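Local structure of PhiH1 repressor-like protein (Haloarcula marismortui ATCC 43049, 3B73) at residues I13-I18 / S47-K52. The protein is of unknown function but probably binds DNA as a winged helix-turn-helix transcriptional regulator. Sequence-based numbering, arbitrary orientation.
Sequences IWDDRI and SRRLKK
Arg49 takes hold of the Asp15 carboxylate side-on, one nitrogen to each oxygen. Arg49 NE gives Asp15 OD1 a nearly straight bond of 2.8 Å (165° at the hydrogen), with OD1 close to the guanidinium plane. The second bond, from Arg49 NH2 to Asp15 OD2, is equally short at 2.8 Å but more bent, and OD2 is tilted out of that plane. Both oxygens accept through their syn lone pairs, and the two flat groups are nearly coplanar, 29° apart. The arginine does not reach straight out: bends at chi2 and chi3 fold its chain back and turn the edge that carries NE and NH2 to the carboxylate. The foot of the chain also lies against the acid, Arg49 CB being 3.5 Å from Asp15 OD1. Further bonds fix the pair, from Thr12 N to Asp15 OD2 and from Arg49 NH2 to the carbonyl oxygen of Trp10. With an alanine here both bonds to the carboxylate are gone, and the buried Asp15 would probably be left without its countercharge.

Beside the ion pair the contact turns apolar. Ile18 sends CD1 to the foot of the arginine, 3.7 Å from Arg49 CB, while its other branch, CG2, meets Leu50 CD2 at 3.7 Å. Leu33 of helix 30-34 touches both Ile18 and Leu50, and Leu53 packs against Asp15 and Ile18. The axes of 13-18 and 47-52 cross at -78°, 10.2 Å apart at closest approach. Helix 43-55, probably the recognition helix, is thus fastened to helix 13-25 by a salt bridge and the Ile18-Leu50 contact within the three-helix core (13-25, 30-34, 43-55) of a winged helix-turn-helix domain.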
loop_
_atom_site.group_PDB
_atom_site.type_symbol
_atom_site.label_atom_id
_atom_site.label_comp_id
_atom_site.label_asym_id
_atom_site.label_seq_id
_atom_site.Cartn_x
_atom_site.Cartn_y
_atom_site.Cartn_z
ATOM N N ILE B 13 -1.014 -4.718 -2.199
ATOM C CA ILE B 13 -1.449 -3.347 -1.987
ATOM C C ILE B 13 -2.879 -3.325 -1.445
ATOM O O ILE B 13 -3.265 -2.393 -0.739
ATOM C CB ILE B 13 -1.274 -2.500 -3.272
ATOM C CG1 ILE B 13 -1.444 -1.015 -2.952
ATOM C CG2 ILE B 13 -2.220 -2.981 -4.347
ATOM C CD1 ILE B 13 -0.914 -0.110 -3.970
ATOM N N TRP B 14 -3.643 -4.383 -1.742
ATOM C CA TRP B 14 -5.050 -4.453 -1.378
ATOM C C TRP B 14 -5.204 -4.683 0.106
ATOM O O TRP B 14 -6.214 -4.316 0.699
ATOM C CB TRP B 14 -5.788 -5.511 -2.225
ATOM C CG TRP B 14 -5.539 -5.227 -3.685
ATOM C CD1 TRP B 14 -4.767 -5.959 -4.546
ATOM C CD2 TRP B 14 -5.970 -4.062 -4.421
ATOM N NE1 TRP B 14 -4.719 -5.330 -5.780
ATOM C CE2 TRP B 14 -5.454 -4.174 -5.727
ATOM C CE3 TRP B 14 -6.769 -2.960 -4.108
ATOM C CZ2 TRP B 14 -5.706 -3.216 -6.721
ATOM C CZ3 TRP B 14 -7.004 -2.008 -5.092
ATOM C CH2 TRP B 14 -6.476 -2.147 -6.381
ATOM N N ASP B 15 -4.180 -5.272 0.705
ATOM C CA ASP B 15 -4.086 -5.352 2.154
ATOM C C ASP B 15 -4.210 -3.986 2.853
ATOM O O ASP B 15 -4.934 -3.877 3.847
ATOM C CB ASP B 15 -2.780 -6.044 2.560
ATOM C CG ASP B 15 -2.761 -7.512 2.159
ATOM O OD1 ASP B 15 -3.859 -8.074 1.918
ATOM O OD2 ASP B 15 -1.659 -8.091 2.059
ATOM N N ASP B 16 -3.503 -2.971 2.352
ATOM C CA ASP B 16 -3.533 -1.646 2.974
ATOM C C ASP B 16 -4.924 -1.074 2.783
ATOM O O ASP B 16 -5.503 -0.496 3.711
ATOM C CB ASP B 16 -2.487 -0.690 2.360
ATOM C CG ASP B 16 -1.126 -0.760 3.063
ATOM O OD1 ASP B 16 -0.865 -1.715 3.821
ATOM O OD2 ASP B 16 -0.290 0.129 2.835
ATOM N N ARG B 17 -5.468 -1.269 1.586
ATOM C CA ARG B 17 -6.812 -0.786 1.283
ATOM C C ARG B 17 -7.827 -1.431 2.198
ATOM O O ARG B 17 -8.638 -0.747 2.822
ATOM C CB ARG B 17 -7.194 -1.049 -0.173
ATOM C CG ARG B 17 -6.312 -0.335 -1.162
ATOM C CD ARG B 17 -6.272 1.166 -0.911
ATOM N NE ARG B 17 -5.099 1.661 -1.588
ATOM C CZ ARG B 17 -3.993 2.056 -0.975
ATOM N NH1 ARG B 17 -3.928 2.107 0.343
ATOM N NH2 ARG B 17 -2.962 2.432 -1.699
ATOM N N ILE B 18 -7.774 -2.752 2.309
ATOM C CA ILE B 18 -8.714 -3.421 3.189
ATOM C C ILE B 18 -8.550 -2.920 4.615
ATOM O O ILE B 18 -9.535 -2.621 5.273
ATOM C CB ILE B 18 -8.540 -4.925 3.148
ATOM C CG1 ILE B 18 -8.926 -5.439 1.758
ATOM C CG2 ILE B 18 -9.342 -5.568 4.267
ATOM C CD1 ILE B 18 -8.405 -6.780 1.474
ATOM N N SER B 47 -11.641 -12.309 0.302
ATOM C CA SER B 47 -11.684 -13.349 1.337
ATOM C C SER B 47 -10.301 -13.899 1.662
ATOM O O SER B 47 -9.958 -14.104 2.839
ATOM C CB SER B 47 -12.611 -14.499 0.938
ATOM O OG SER B 47 -13.961 -14.104 1.082
ATOM N N ARG B 48 -9.518 -14.155 0.618
ATOM C CA ARG B 48 -8.145 -14.628 0.796
ATOM C C ARG B 48 -7.289 -13.632 1.583
ATOM O O ARG B 48 -6.605 -14.018 2.529
ATOM C CB ARG B 48 -7.505 -14.930 -0.560
ATOM C CG ARG B 48 -7.626 -16.388 -0.952
ATOM C CD ARG B 48 -7.100 -16.657 -2.361
ATOM N NE ARG B 48 -8.161 -16.595 -3.364
ATOM C CZ ARG B 48 -8.134 -15.806 -4.432
ATOM N NH1 ARG B 48 -7.085 -15.020 -4.639
ATOM N NH2 ARG B 48 -9.146 -15.812 -5.297
ATOM N N ARG B 49 -7.344 -12.357 1.204
ATOM C CA ARG B 49 -6.602 -11.321 1.914
ATOM C C ARG B 49 -7.100 -11.159 3.343
ATOM O O ARG B 49 -6.300 -10.985 4.276
ATOM C CB ARG B 49 -6.669 -9.981 1.176
ATOM C CG ARG B 49 -6.064 -10.020 -0.211
ATOM C CD ARG B 49 -4.845 -10.917 -0.303
ATOM N NE ARG B 49 -3.733 -10.523 0.568
ATOM C CZ ARG B 49 -2.569 -11.162 0.588
ATOM N NH1 ARG B 49 -2.392 -12.208 -0.207
ATOM N NH2 ARG B 49 -1.581 -10.780 1.393
ATOM N N LEU B 50 -8.416 -11.225 3.535
ATOM C CA LEU B 50 -8.952 -11.166 4.907
ATOM C C LEU B 50 -8.361 -12.286 5.777
ATOM O O LEU B 50 -7.911 -12.052 6.917
ATOM C CB LEU B 50 -10.488 -11.227 4.913
ATOM C CG LEU B 50 -11.193 -9.967 4.391
ATOM C CD1 LEU B 50 -12.670 -10.249 4.173
ATOM C CD2 LEU B 50 -10.981 -8.756 5.339
ATOM N N LYS B 51 -8.370 -13.504 5.239
ATOM C CA LYS B 51 -7.850 -14.660 5.968
ATOM C C LYS B 51 -6.381 -14.411 6.300
ATOM O O LYS B 51 -5.923 -14.708 7.412
ATOM C CB LYS B 51 -8.032 -15.947 5.149
ATOM C CG LYS B 51 -8.210 -17.222 5.977
ATOM C CD LYS B 51 -6.872 -17.884 6.283
ATOM C CE LYS B 51 -7.043 -19.242 6.963
ATOM N NZ LYS B 51 -5.718 -19.911 7.180
ATOM N N LYS B 52 -5.661 -13.823 5.344
ATOM C CA LYS B 52 -4.229 -13.573 5.511
ATOM C C LYS B 52 -3.966 -12.514 6.588
ATOM O O LYS B 52 -3.143 -12.708 7.476
ATOM C CB LYS B 52 -3.618 -13.120 4.192
ATOM C CG LYS B 52 -2.121 -13.376 4.066
ATOM C CD LYS B 52 -1.876 -14.773 3.543
ATOM C CE LYS B 52 -0.423 -15.005 3.224
ATOM N NZ LYS B 52 -0.156 -16.466 3.140
#